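Local structure of putative modulator of DNA gyrase (Bacteroides thetaiotaomicron, 1VPB) at residues A[20-25]-A[172-177]; A[128-133]-A[188-193]; A[292-297]-A[352-357]; A[312-317]-A[344-349]; A[388-393]-A[409-414]. The protein is a putative modulator of DNA gyrase and probably acts as a metallopeptidase of the PmbA/TldD (U62) family. All blocks are in the same frame, centred on the assembly; numbering follows the deposited sequence.

Contact 1 (A[20-25]-A[172-177]); sequences KLAQWA and FAYRLI
Helix segment 20-25 runs along strand segment 172-177, their axes 9.3 Å apart at closest approach and their N-to-C directions 28° from parallel. The backbones come nearest at Q23 and L176. Y174 and L176, two apart on the strand, both point toward the helix. Y174 has CG anti to its backbone N (chi1 179°), which brings the ring edge-on to A22, whose CB lies close to the ring plane, 3.8 Å from Y174 CD2. Beyond it, Q23 reaches out in extended form and crosses the tyrosine at about a right angle. Q23 NE2 donates to Y174 OH over 2.9 Å, with the hydroxyl lying in the amide plane. L176 CD1 fits under the same helical turn, 3.6 Å from A22 O and 3.8 Å from Q23 CG. Y174 OH has a second partner in E182 OE2 on the adjoining strand. A phenylalanine at Y174 would probably keep the contact with A22 but lose both hydrogen bonds of the hydroxyl. Alanine and leucine thus bury the helix underside, while a two-partner hydroxyl, accepting from Q23 and presumably donating to E182, ties its more exposed flank to the sheet.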
# COMPACT_ATOMS: atom_id res chain seq x y z
N LYS A 20 8.91 -20.00 25.30
CA LYS A 20 7.96 -20.87 25.97
C LYS A 20 6.54 -20.54 25.52
O LYS A 20 5.73 -21.46 25.38
CB LYS A 20 8.09 -20.73 27.48
CG LYS A 20 9.24 -21.57 28.00
N LEU A 21 6.26 -19.26 25.24
CA LEU A 21 4.90 -18.89 24.81
C LEU A 21 4.64 -19.46 23.42
O LEU A 21 3.57 -20.05 23.16
CB LEU A 21 4.73 -17.39 24.80
CG LEU A 21 3.43 -16.87 24.13
CD1 LEU A 21 2.27 -17.33 24.95
CD2 LEU A 21 3.46 -15.38 23.99
N ALA A 22 5.64 -19.38 22.55
CA ALA A 22 5.48 -19.98 21.20
C ALA A 22 5.33 -21.48 21.26
O ALA A 22 4.51 -22.06 20.52
CB ALA A 22 6.63 -19.61 20.32
N GLN A 23 6.06 -22.13 22.16
CA GLN A 23 6.03 -23.56 22.29
C GLN A 23 4.66 -23.98 22.86
O GLN A 23 4.11 -25.00 22.45
CB GLN A 23 7.18 -24.03 23.21
CG GLN A 23 8.57 -23.98 22.53
CD GLN A 23 9.72 -23.92 23.57
OE1 GLN A 23 9.52 -24.29 24.76
NE2 GLN A 23 10.88 -23.44 23.14
N TRP A 24 4.14 -23.18 23.78
CA TRP A 24 2.81 -23.42 24.38
C TRP A 24 1.74 -23.33 23.28
O TRP A 24 0.90 -24.23 23.16
CB TRP A 24 2.53 -22.42 25.47
CG TRP A 24 1.09 -22.50 25.90
CD1 TRP A 24 0.57 -23.30 26.86
CD2 TRP A 24 -0.01 -21.79 25.32
NE1 TRP A 24 -0.79 -23.14 26.93
CE2 TRP A 24 -1.17 -22.19 26.01
CE3 TRP A 24 -0.11 -20.80 24.34
CZ2 TRP A 24 -2.43 -21.68 25.70
CZ3 TRP A 24 -1.36 -20.29 24.04
CH2 TRP A 24 -2.51 -20.74 24.71
N ALA A 25 1.86 -22.34 22.40
CA ALA A 25 0.88 -22.14 21.32
C ALA A 25 0.91 -23.29 20.34
O ALA A 25 -0.14 -23.75 19.91
CB ALA A 25 1.08 -20.81 20.61
N PHE A 172 13.24 -9.47 15.03
CA PHE A 172 13.48 -10.79 15.62
C PHE A 172 12.39 -11.74 15.21
O PHE A 172 11.21 -11.35 15.12
CB PHE A 172 13.45 -10.74 17.13
CG PHE A 172 14.46 -9.76 17.74
CD1 PHE A 172 14.15 -8.43 17.90
CD2 PHE A 172 15.72 -10.19 18.15
CE1 PHE A 172 15.07 -7.53 18.44
CE2 PHE A 172 16.65 -9.27 18.67
CZ PHE A 172 16.31 -7.97 18.80
N ALA A 173 12.76 -12.98 15.00
CA ALA A 173 11.77 -14.04 14.65
C ALA A 173 12.18 -15.32 15.25
O ALA A 173 13.37 -15.68 15.18
CB ALA A 173 11.67 -14.19 13.17
N TYR A 174 11.21 -16.04 15.83
CA TYR A 174 11.39 -17.38 16.34
C TYR A 174 10.35 -18.25 15.68
O TYR A 174 9.15 -17.92 15.80
CB TYR A 174 11.21 -17.38 17.84
CG TYR A 174 11.34 -18.70 18.52
CD1 TYR A 174 12.56 -19.38 18.58
CD2 TYR A 174 10.27 -19.29 19.17
CE1 TYR A 174 12.69 -20.61 19.23
CE2 TYR A 174 10.38 -20.50 19.85
CZ TYR A 174 11.62 -21.16 19.91
OH TYR A 174 11.74 -22.39 20.58
N ARG A 175 10.79 -19.36 15.11
CA ARG A 175 9.94 -20.17 14.24
C ARG A 175 9.93 -21.58 14.81
O ARG A 175 10.97 -22.09 15.26
CB ARG A 175 10.52 -20.11 12.83
CG ARG A 175 9.95 -21.09 11.85
CD ARG A 175 9.64 -20.53 10.44
NE ARG A 175 8.32 -19.95 10.40
CZ ARG A 175 7.21 -20.59 10.72
NH1 ARG A 175 7.24 -21.88 11.02
NH2 ARG A 175 6.04 -19.97 10.70
N LEU A 176 8.74 -22.22 14.79
CA LEU A 176 8.58 -23.59 15.15
C LEU A 176 7.69 -24.27 14.11
O LEU A 176 6.71 -23.65 13.65
CB LEU A 176 7.85 -23.69 16.50
CG LEU A 176 8.54 -23.16 17.74
CD1 LEU A 176 7.58 -23.22 18.97
CD2 LEU A 176 9.80 -23.92 18.00
N ILE A 177 8.03 -25.49 13.74
CA ILE A 177 7.21 -26.30 12.84
C ILE A 177 7.05 -27.65 13.48
O ILE A 177 8.01 -28.20 13.99
CB ILE A 177 7.78 -26.38 11.43
CG1 ILE A 177 8.07 -24.97 10.88
CG2 ILE A 177 6.88 -27.15 10.51
CD1 ILE A 177 8.73 -25.03 9.49

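Contact 2 (A[128-133]-A[188-193]); sequences LYDAKF and TWYSLS
D130 N donates an almost straight bond to T188 OG1, 2.8 Å long with 167° at the hydrogen, and beside it T188 N donates to L128 O over 3.0 Å, in the carbonyl plane and on a lone pair. T188 is thus gripped through both backbone and side chain. Its chi1 of 49° sets OG1 between the backbone N and the carbonyl carbon, facing D130; the same oxygen is also hydrogen-bonded to L215 O. The carboxylate of D130 divides its work. D130 OD2 is bonded to M217 N and receives only a weak bond from Y190 OH, 2.8 Å away, with the carboxylate and ring planes steeply inclined. D130 OD1 is met from above the carboxylate plane by K132 N at 3.1 Å.

Packing surrounds these bonds. T188 CG2, turned away from the polar side, sits over one face of the Y129 ring, 3.6 Å from its centroid, a CH-pi contact slightly offset to the rim. Y129 OH is itself anchored on E170. F133 brings CD1 within 3.5 Å of Y190 OH, which lies at the edge of the phenyl ring, and the same CD1 is 3.9 Å from Y190 CZ; T188 CG2 lies between the two aromatic residues of the loop.

An Asx turn at D130 coincides with a type I beta turn from D130 to F133, closed by F133 N on D130 O. This double turn, in the loop leading to helix 138-150, is pinned onto strand 181-198 of the six-stranded antiparallel sheet.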
# COMPACT_ATOMS: atom_id res chain seq x y z
N LEU A 128 24.05 -10.31 11.36
CA LEU A 128 23.16 -9.37 10.70
C LEU A 128 22.53 -8.38 11.67
O LEU A 128 21.72 -7.52 11.27
CB LEU A 128 22.04 -10.14 9.99
CG LEU A 128 22.52 -11.23 9.02
CD1 LEU A 128 21.33 -12.07 8.57
CD2 LEU A 128 23.19 -10.65 7.88
N TYR A 129 22.92 -8.49 12.95
CA TYR A 129 22.41 -7.64 14.00
C TYR A 129 23.54 -6.81 14.63
O TYR A 129 24.47 -7.37 15.20
CB TYR A 129 21.73 -8.47 15.11
CG TYR A 129 21.01 -7.64 16.15
CD1 TYR A 129 21.70 -6.98 17.17
CD2 TYR A 129 19.62 -7.45 16.11
CE1 TYR A 129 21.04 -6.19 18.08
CE2 TYR A 129 18.97 -6.64 17.03
CZ TYR A 129 19.67 -6.02 18.02
OH TYR A 129 19.01 -5.19 18.96
N ASP A 130 23.40 -5.49 14.55
CA ASP A 130 24.35 -4.53 15.16
C ASP A 130 24.09 -4.43 16.66
O ASP A 130 23.10 -3.86 17.13
CB ASP A 130 24.16 -3.20 14.44
CG ASP A 130 25.04 -2.12 14.96
OD1 ASP A 130 25.93 -2.44 15.80
OD2 ASP A 130 24.90 -0.94 14.56
N ALA A 131 25.01 -4.97 17.45
CA ALA A 131 24.83 -4.98 18.89
C ALA A 131 24.74 -3.58 19.53
O ALA A 131 24.22 -3.44 20.64
CB ALA A 131 26.01 -5.70 19.49
N LYS A 132 25.28 -2.59 18.84
CA LYS A 132 25.16 -1.18 19.25
C LYS A 132 23.74 -0.60 19.18
O LYS A 132 23.46 0.46 19.75
CB LYS A 132 26.10 -0.33 18.45
CG LYS A 132 27.58 -0.76 18.61
CD LYS A 132 28.60 0.09 17.81
CE LYS A 132 30.08 -0.35 18.05
NZ LYS A 132 31.00 -0.22 16.81
N PHE A 133 22.83 -1.28 18.51
CA PHE A 133 21.52 -0.71 18.25
C PHE A 133 20.88 -0.10 19.50
O PHE A 133 20.46 1.03 19.47
CB PHE A 133 20.61 -1.78 17.65
CG PHE A 133 19.23 -1.27 17.29
CD1 PHE A 133 19.02 -0.70 16.05
CD2 PHE A 133 18.18 -1.39 18.15
CE1 PHE A 133 17.75 -0.22 15.70
CE2 PHE A 133 16.90 -0.88 17.83
CZ PHE A 133 16.72 -0.30 16.59
N THR A 188 19.30 -5.93 12.15
CA THR A 188 19.09 -4.49 12.25
C THR A 188 19.22 -3.86 10.89
O THR A 188 19.72 -4.49 9.91
CB THR A 188 20.11 -3.82 13.23
OG1 THR A 188 21.44 -4.30 12.87
CG2 THR A 188 19.86 -4.24 14.62
N TRP A 189 18.71 -2.64 10.79
CA TRP A 189 18.90 -1.81 9.61
C TRP A 189 18.87 -0.35 9.97
O TRP A 189 18.22 0.07 10.92
CB TRP A 189 17.89 -2.11 8.48
CG TRP A 189 16.50 -1.80 8.85
CD1 TRP A 189 15.61 -2.63 9.48
CD2 TRP A 189 15.81 -0.53 8.67
NE1 TRP A 189 14.43 -1.96 9.69
CE2 TRP A 189 14.50 -0.70 9.16
CE3 TRP A 189 16.15 0.69 8.10
CZ2 TRP A 189 13.56 0.36 9.16
CZ3 TRP A 189 15.21 1.72 8.07
CH2 TRP A 189 13.92 1.54 8.59
N TYR A 190 19.56 0.44 9.15
CA TYR A 190 19.60 1.86 9.27
C TYR A 190 19.57 2.47 7.88
O TYR A 190 20.12 1.88 6.94
CB TYR A 190 20.92 2.31 9.91
CG TYR A 190 21.25 1.66 11.23
CD1 TYR A 190 21.92 0.44 11.28
CD2 TYR A 190 20.92 2.26 12.44
CE1 TYR A 190 22.21 -0.17 12.50
CE2 TYR A 190 21.23 1.66 13.66
CZ TYR A 190 21.87 0.46 13.68
OH TYR A 190 22.23 -0.15 14.88
N SER A 191 18.94 3.63 7.75
CA SER A 191 18.88 4.30 6.45
C SER A 191 18.82 5.79 6.57
O SER A 191 18.27 6.34 7.53
CB SER A 191 17.70 3.79 5.66
OG SER A 191 17.81 4.19 4.31
N LEU A 192 19.40 6.46 5.57
CA LEU A 192 19.33 7.90 5.45
C LEU A 192 18.98 8.24 4.03
O LEU A 192 19.45 7.60 3.09
CB LEU A 192 20.66 8.57 5.80
CG LEU A 192 21.06 8.69 7.27
CD1 LEU A 192 22.60 8.94 7.36
CD2 LEU A 192 20.30 9.80 7.92
N SER A 193 18.16 9.25 3.85
CA SER A 193 17.75 9.64 2.52
C SER A 193 17.56 11.14 2.40
O SER A 193 17.43 11.89 3.38
CB SER A 193 16.47 8.90 2.10
OG SER A 193 15.36 9.41 2.79

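Contact 3 (A[292-297]-A[352-357]); sequences LTLTDE and LVMETG
L292 CD1 presses into the crook of M354, whose chain is bent at chi2 and chi3 so that sulfur and methyl curl round it. L292 CD1 lies 3.1 Å from M354 SD and a tight 3.4 Å from M354 CE in the conformer described, one of two. L294 CD1 crosses the opposing backbone, 3.6 Å from V353 O, and fills the hollow between the CB atoms of L352 and M354. L260 and I264 of helix 256-265 cover L294 and L352, while M354 packs on I438 and P439. The antiparallel pairing joins 294-296, central in a five-stranded mixed sheet, to 352-354: T295-V353 is the hydrogen-bonded pair, L294-M354 and D296-L352 the non-hydrogen-bonded ones. On the opposite face V353 CG2 presses against the bend of the E297 chain, 3.5 Å from E297 CG. T295 OG1 donates to the anti lone pair of E297 OE2 at 2.9 Å; E297 OE1 makes a salt bridge with R318. Water 4 joins T295 OG1 and V353 O. An alanine at T295 would probably leave E297 less firmly oriented and loosen this water. E355 lies against T293, CB to CB 3.8 Å, and waters 2 and 3 bridge its carboxylate to T293 OG1, also hydrogen-bonded to K324 N.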
# COMPACT_ATOMS: atom_id res chain seq x y z
N LEU A 292 25.29 -13.02 -18.84
CA LEU A 292 24.39 -13.12 -17.69
C LEU A 292 24.71 -14.35 -16.86
O LEU A 292 24.30 -15.45 -17.17
CB LEU A 292 22.93 -13.18 -18.11
CG LEU A 292 21.85 -13.31 -17.01
CD1 LEU A 292 22.03 -12.18 -16.01
CD2 LEU A 292 20.43 -13.34 -17.57
N THR A 293 25.42 -14.10 -15.78
CA THR A 293 25.63 -15.06 -14.73
C THR A 293 25.15 -14.47 -13.43
O THR A 293 25.53 -13.35 -13.03
CB THR A 293 27.14 -15.45 -14.69
OG1 THR A 293 27.47 -16.14 -15.89
CG2 THR A 293 27.42 -16.43 -13.58
N LEU A 294 24.31 -15.24 -12.76
CA LEU A 294 23.55 -14.78 -11.63
C LEU A 294 23.44 -15.93 -10.65
O LEU A 294 23.03 -17.02 -11.02
CB LEU A 294 22.16 -14.37 -12.06
CG LEU A 294 21.32 -13.66 -10.99
CD1 LEU A 294 21.80 -12.26 -10.60
CD2 LEU A 294 19.86 -13.59 -11.47
N THR A 295 23.85 -15.69 -9.40
CA THR A 295 23.73 -16.71 -8.36
C THR A 295 22.90 -16.17 -7.21
O THR A 295 22.83 -14.95 -6.97
CB THR A 295 25.10 -17.17 -7.84
OG1 THR A 295 25.81 -16.02 -7.41
CG2 THR A 295 25.96 -17.75 -8.93
N ASP A 296 22.35 -17.10 -6.46
CA ASP A 296 21.71 -16.81 -5.17
C ASP A 296 22.72 -17.19 -4.09
O ASP A 296 23.22 -18.31 -4.09
CB ASP A 296 20.43 -17.66 -5.03
CG ASP A 296 19.58 -17.32 -3.85
OD1 ASP A 296 19.71 -16.22 -3.23
OD2 ASP A 296 18.74 -18.16 -3.49
N GLU A 297 23.09 -16.21 -3.27
CA GLU A 297 24.16 -16.33 -2.28
C GLU A 297 23.62 -16.06 -0.90
O GLU A 297 23.83 -14.98 -0.37
CB GLU A 297 25.18 -15.25 -2.59
CG GLU A 297 25.79 -15.46 -3.96
CD GLU A 297 26.83 -16.51 -3.97
OE1 GLU A 297 27.14 -17.07 -2.85
OE2 GLU A 297 27.35 -16.71 -5.11
N LEU A 352 20.72 -11.89 -4.60
CA LEU A 352 21.07 -12.10 -6.00
C LEU A 352 22.34 -11.38 -6.34
O LEU A 352 22.49 -10.17 -6.11
CB LEU A 352 19.97 -11.63 -6.91
CG LEU A 352 18.67 -12.45 -6.76
CD1 LEU A 352 17.60 -11.82 -7.58
CD2 LEU A 352 18.80 -13.88 -7.17
N VAL A 353 23.27 -12.14 -6.90
CA VAL A 353 24.60 -11.59 -7.23
C VAL A 353 24.88 -11.83 -8.71
O VAL A 353 25.00 -12.98 -9.17
CB VAL A 353 25.70 -12.25 -6.40
CG1 VAL A 353 27.08 -11.68 -6.78
CG2 VAL A 353 25.41 -12.09 -4.86
N MET A 354 24.99 -10.74 -9.45
CA MET A 354 25.35 -10.78 -10.85
C MET A 354 26.87 -10.75 -10.97
O MET A 354 27.54 -10.03 -10.23
CB MET A 354 24.73 -9.58 -11.57
CG MET A 354 24.95 -9.53 -13.07
SD MET A 354 23.81 -10.52 -14.08
CE MET A 354 22.32 -9.56 -13.93
N GLU A 355 27.41 -11.56 -11.88
CA GLU A 355 28.83 -11.52 -12.18
C GLU A 355 29.20 -10.15 -12.71
O GLU A 355 28.50 -9.57 -13.54
CB GLU A 355 29.18 -12.65 -13.14
CG GLU A 355 30.55 -12.53 -13.76
CD GLU A 355 30.75 -13.63 -14.77
OE1 GLU A 355 30.97 -14.75 -14.28
OE2 GLU A 355 30.61 -13.35 -16.01
N THR A 356 30.30 -9.57 -12.17
CA THR A 356 30.77 -8.24 -12.55
C THR A 356 31.88 -8.24 -13.58
O THR A 356 32.63 -9.20 -13.68
CB THR A 356 31.28 -7.50 -11.28
OG1 THR A 356 32.20 -8.37 -10.59
CG2 THR A 356 30.14 -7.26 -10.31
N GLY A 357 31.91 -7.16 -14.35
CA GLY A 357 32.95 -6.89 -15.35
C GLY A 357 34.00 -6.01 -14.75
O GLY A 357 34.12 -5.93 -13.51
O HOH W 1 26.74 -11.34 -15.17
O HOH W 2 28.78 -14.51 -17.65
O HOH W 3 30.32 -16.86 -15.76
O HOH W 4 27.21 -14.71 -9.74

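Contact 4 (A[312-317]-A[344-349]); sequences EGIATE and PTISGS
T316 OG1 is gripped by two hydrogen bonds, one with R307 O and one with H299 NE2, both earlier in the same long loop, outside the segment 312-317. The crowded chi1 of 52° sets the hydroxyl between the backbone N and the carbonyl carbon, and CG2 is left to face the hydrophobic side. There T316 CG2 meets I346 CD1 at 4.0 Å, crossing it obliquely.

I346 CD1 carries most of the contact. I346 has CG1 anti to its backbone N, and chi2 of 78° swings CD1 across to the other loop, where it lies 3.6 Å from I314 O, 3.7 Å from I314 CG2 and 4.0 Å from A315 O. The two isoleucines slide past each other in opposite directions. I314 offers its CG2 branch and CB to this methyl, while the end of its chain leads away, and the side chain also packs on A113 and R117. Polar linkage between the loops is indirect: water 5 donates to A315 O over 2.8 Å and to T345 O over 3.0 Å, though other acceptors compete for its protons. I314 CG2 also rests 3.8 Å from T345 O, so an apolar branch and a water share the approach to that carbonyl.

Neither segment is a regular helix or strand. The loop 312-317 leads into strand 319-323. The loop 344-349 carries the chain from helix 334-340 to strand 352-354, so the two isoleucines join connections that feed strands of one five-stranded sheet.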
# COMPACT_ATOMS: atom_id res chain seq x y z
N GLU A 312 9.42 -21.76 5.54
CA GLU A 312 8.99 -23.11 5.65
C GLU A 312 10.07 -23.96 6.38
O GLU A 312 9.93 -25.17 6.38
CB GLU A 312 8.83 -23.78 4.26
CG GLU A 312 7.88 -23.25 3.25
CD GLU A 312 7.43 -24.38 2.34
OE1 GLU A 312 8.14 -24.78 1.38
OE2 GLU A 312 6.39 -24.93 2.65
N GLY A 313 11.15 -23.31 6.84
CA GLY A 313 12.28 -23.99 7.50
C GLY A 313 13.32 -24.63 6.58
O GLY A 313 14.29 -25.23 7.08
N ILE A 314 13.13 -24.51 5.28
CA ILE A 314 13.94 -25.19 4.29
C ILE A 314 15.33 -24.55 4.37
O ILE A 314 15.43 -23.35 4.33
CB ILE A 314 13.40 -25.07 2.88
CG1 ILE A 314 11.99 -25.71 2.78
CG2 ILE A 314 14.29 -25.76 1.89
CD1 ILE A 314 11.90 -26.96 3.42
N ALA A 315 16.36 -25.37 4.41
CA ALA A 315 17.73 -24.83 4.39
C ALA A 315 18.01 -24.12 3.04
O ALA A 315 17.84 -24.72 1.95
CB ALA A 315 18.71 -25.97 4.57
N THR A 316 18.47 -22.88 3.10
CA THR A 316 18.96 -22.18 1.91
C THR A 316 20.26 -22.80 1.43
O THR A 316 21.02 -23.36 2.22
CB THR A 316 19.15 -20.71 2.17
OG1 THR A 316 19.95 -20.54 3.35
CG2 THR A 316 17.75 -20.03 2.51
N GLU A 317 20.52 -22.68 0.15
CA GLU A 317 21.72 -23.19 -0.48
C GLU A 317 22.11 -22.17 -1.53
O GLU A 317 21.26 -21.57 -2.20
CB GLU A 317 21.39 -24.48 -1.26
CG GLU A 317 20.87 -25.60 -0.41
CD GLU A 317 20.54 -26.82 -1.26
OE1 GLU A 317 21.08 -26.99 -2.38
OE2 GLU A 317 19.69 -27.58 -0.82
N PRO A 344 10.81 -29.59 -4.97
CA PRO A 344 10.89 -28.26 -4.42
C PRO A 344 12.36 -27.83 -4.34
O PRO A 344 13.25 -28.69 -4.25
CB PRO A 344 10.32 -28.42 -2.99
CG PRO A 344 10.55 -29.85 -2.66
CD PRO A 344 10.55 -30.60 -3.93
N THR A 345 12.58 -26.53 -4.33
CA THR A 345 13.90 -25.93 -4.17
C THR A 345 14.01 -25.05 -2.93
O THR A 345 14.48 -25.48 -1.87
CB THR A 345 14.35 -25.21 -5.51
OG1 THR A 345 13.39 -24.20 -5.92
CG2 THR A 345 14.42 -26.17 -6.61
N ILE A 346 13.54 -23.82 -3.05
CA ILE A 346 13.41 -22.91 -1.96
C ILE A 346 12.32 -21.93 -2.42
O ILE A 346 12.16 -21.73 -3.61
CB ILE A 346 14.76 -22.19 -1.65
CG1 ILE A 346 14.72 -21.43 -0.29
CG2 ILE A 346 15.17 -21.27 -2.76
CD1 ILE A 346 14.88 -22.29 0.89
N SER A 347 11.65 -21.31 -1.48
CA SER A 347 10.48 -20.45 -1.80
C SER A 347 10.84 -19.18 -2.53
O SER A 347 10.03 -18.58 -3.28
CB SER A 347 9.73 -20.14 -0.53
OG SER A 347 10.53 -19.38 0.33
N GLY A 348 12.07 -18.72 -2.38
CA GLY A 348 12.51 -17.51 -3.09
C GLY A 348 14.01 -17.28 -2.89
O GLY A 348 14.65 -17.92 -2.03
N SER A 349 14.54 -16.39 -3.71
CA SER A 349 15.95 -15.99 -3.58
C SER A 349 16.21 -15.20 -2.32
O SER A 349 15.28 -14.73 -1.67
CB SER A 349 16.37 -15.16 -4.79
OG SER A 349 15.59 -13.99 -4.92
O HOH W 5 17.14 -24.84 -0.73

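Contact 5 (A[388-393]-A[409-414]); sequences DFSYGI and EMNVTG
A beta hairpin, strands 388-399 and 402-413, is joined here at its open end, far from the turn. Its pairing is antiparallel: F389-G414, Y391-V412 and I393-M410 are hydrogen-bonded pairs, S390-T413 and G392-N411 non-hydrogen-bonded ones. Y391 N to V412 O, V412 N to Y391 O and F389 N to G414 O are all 2.8 Å long, and G414 N to F389 O is the longest of the bonds at 3.2 Å.

On the face bearing F389, Y391 and I393, V412 CG1 is the common contact. V412 CG1 sits 3.9 Å from F389 CE1 and 3.7 Å from I393 CG2, and also touches Y391 CB. The crowded chi1 of F389, 73°, folds its ring across the partner strand, so that G414 N stands 3.5 Å above the ring plane over its centre. A side chain at G414 would crowd against F389 CZ and against the preceding carbonyl, so glycine allows ring and backbone to lie this close.

The hairpin belongs to a mixed sheet, in which strand 446-450 pairs with 402-413 on the side away from 388-399, and F448 packs on I393 and M410. I393 O is buried here without a polar partner in the model. Helix 416-421 lies against F389, and R258 makes a cation-pi contact with Y391. On the other face S390 OG meets T413 CG2 at 3.5 Å. Nearer the turn, N411 OD1 comes 3.4 Å from G392 CA.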
# COMPACT_ATOMS: atom_id res chain seq x y z
N ASP A 388 6.72 -9.65 -22.87
CA ASP A 388 6.75 -8.39 -23.57
C ASP A 388 6.69 -7.25 -22.55
O ASP A 388 6.02 -7.38 -21.51
CB ASP A 388 5.58 -8.28 -24.55
CG ASP A 388 5.72 -9.19 -25.74
OD1 ASP A 388 6.81 -9.73 -26.03
OD2 ASP A 388 4.74 -9.39 -26.50
N PHE A 389 7.40 -6.16 -22.83
CA PHE A 389 7.50 -5.05 -21.87
C PHE A 389 7.45 -3.70 -22.56
O PHE A 389 7.76 -3.57 -23.75
CB PHE A 389 8.77 -5.16 -20.99
CG PHE A 389 10.05 -4.85 -21.72
CD1 PHE A 389 10.47 -3.52 -21.90
CD2 PHE A 389 10.82 -5.87 -22.26
CE1 PHE A 389 11.64 -3.23 -22.62
CE2 PHE A 389 11.99 -5.60 -22.96
CZ PHE A 389 12.40 -4.29 -23.17
N SER A 390 7.04 -2.71 -21.78
CA SER A 390 7.10 -1.31 -22.20
C SER A 390 7.27 -0.50 -20.93
O SER A 390 6.43 -0.57 -20.02
CB SER A 390 5.82 -0.90 -22.93
OG SER A 390 5.87 0.47 -23.32
N TYR A 391 8.36 0.26 -20.84
CA TYR A 391 8.57 1.06 -19.64
C TYR A 391 8.93 2.47 -19.99
O TYR A 391 9.60 2.72 -20.98
CB TYR A 391 9.68 0.52 -18.75
CG TYR A 391 9.55 -0.91 -18.32
CD1 TYR A 391 8.50 -1.33 -17.49
CD2 TYR A 391 10.54 -1.82 -18.64
CE1 TYR A 391 8.43 -2.66 -17.08
CE2 TYR A 391 10.47 -3.11 -18.23
CZ TYR A 391 9.43 -3.53 -17.46
OH TYR A 391 9.42 -4.84 -17.07
N GLY A 392 8.50 3.40 -19.15
CA GLY A 392 8.91 4.77 -19.36
C GLY A 392 10.31 4.96 -18.82
O GLY A 392 10.64 4.45 -17.75
N ILE A 393 11.12 5.73 -19.55
CA ILE A 393 12.48 6.02 -19.13
C ILE A 393 12.82 7.52 -19.17
O ILE A 393 12.22 8.32 -19.88
CB ILE A 393 13.50 5.21 -19.99
CG1 ILE A 393 13.50 5.67 -21.45
CG2 ILE A 393 13.22 3.71 -19.85
CD1 ILE A 393 14.64 6.68 -21.79
N GLU A 409 10.26 11.33 -21.59
CA GLU A 409 9.11 11.08 -22.46
C GLU A 409 9.38 10.06 -23.55
O GLU A 409 8.89 10.20 -24.66
CB GLU A 409 8.57 12.39 -23.01
CG GLU A 409 8.14 13.32 -21.88
CD GLU A 409 7.40 14.53 -22.39
OE1 GLU A 409 7.59 14.91 -23.56
OE2 GLU A 409 6.62 15.09 -21.60
N MET A 410 10.14 9.02 -23.20
CA MET A 410 10.37 7.90 -24.13
C MET A 410 9.97 6.61 -23.46
O MET A 410 9.97 6.49 -22.23
CB MET A 410 11.85 7.82 -24.55
CG MET A 410 12.43 9.07 -25.20
SD MET A 410 11.87 9.32 -26.84
CE MET A 410 12.72 7.98 -27.70
N ASN A 411 9.64 5.62 -24.28
CA ASN A 411 9.41 4.28 -23.78
C ASN A 411 10.43 3.33 -24.34
O ASN A 411 10.80 3.42 -25.52
CB ASN A 411 8.03 3.81 -24.20
CG ASN A 411 6.92 4.52 -23.44
OD1 ASN A 411 7.00 4.71 -22.23
ND2 ASN A 411 5.88 4.89 -24.16
N VAL A 412 10.85 2.41 -23.49
CA VAL A 412 11.66 1.27 -23.91
C VAL A 412 10.72 0.06 -24.00
O VAL A 412 9.93 -0.20 -23.09
CB VAL A 412 12.87 1.05 -22.93
CG1 VAL A 412 12.43 0.48 -21.58
CG2 VAL A 412 13.92 0.17 -23.58
N THR A 413 10.80 -0.67 -25.12
CA THR A 413 9.90 -1.79 -25.36
C THR A 413 10.69 -2.95 -25.90
O THR A 413 11.79 -2.76 -26.38
CB THR A 413 8.82 -1.46 -26.40
OG1 THR A 413 9.42 -1.15 -27.68
CG2 THR A 413 8.04 -0.20 -26.01
N GLY A 414 10.09 -4.13 -25.83
CA GLY A 414 10.72 -5.34 -26.34
C GLY A 414 10.18 -6.53 -25.61
O GLY A 414 9.09 -6.49 -25.05

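Contacts 1 and 2 both hold elements against one six-stranded antiparallel sheet, a helix on strand 159-177 and a turn on strand 181-198, and touch where F172 packs on Y129. Contacts 1, 2 and 4 are buried; contacts 3 and 5, both strand pairings, are only partly so. Backbone bonds dominate 3 and 5, in two different sheets of the C-terminal part. Side-chain hydroxyls carry polar bonds in 1 and 2, beside a backbone bond in 2, and contact 4 joins loops by methyl packing and a water. Contact 4 touches two others: I177 of contact 1 packs on E312, and D296 of contact 3 on S349. Contact 5 lies farthest from contact 1, centres about 47 Å apart.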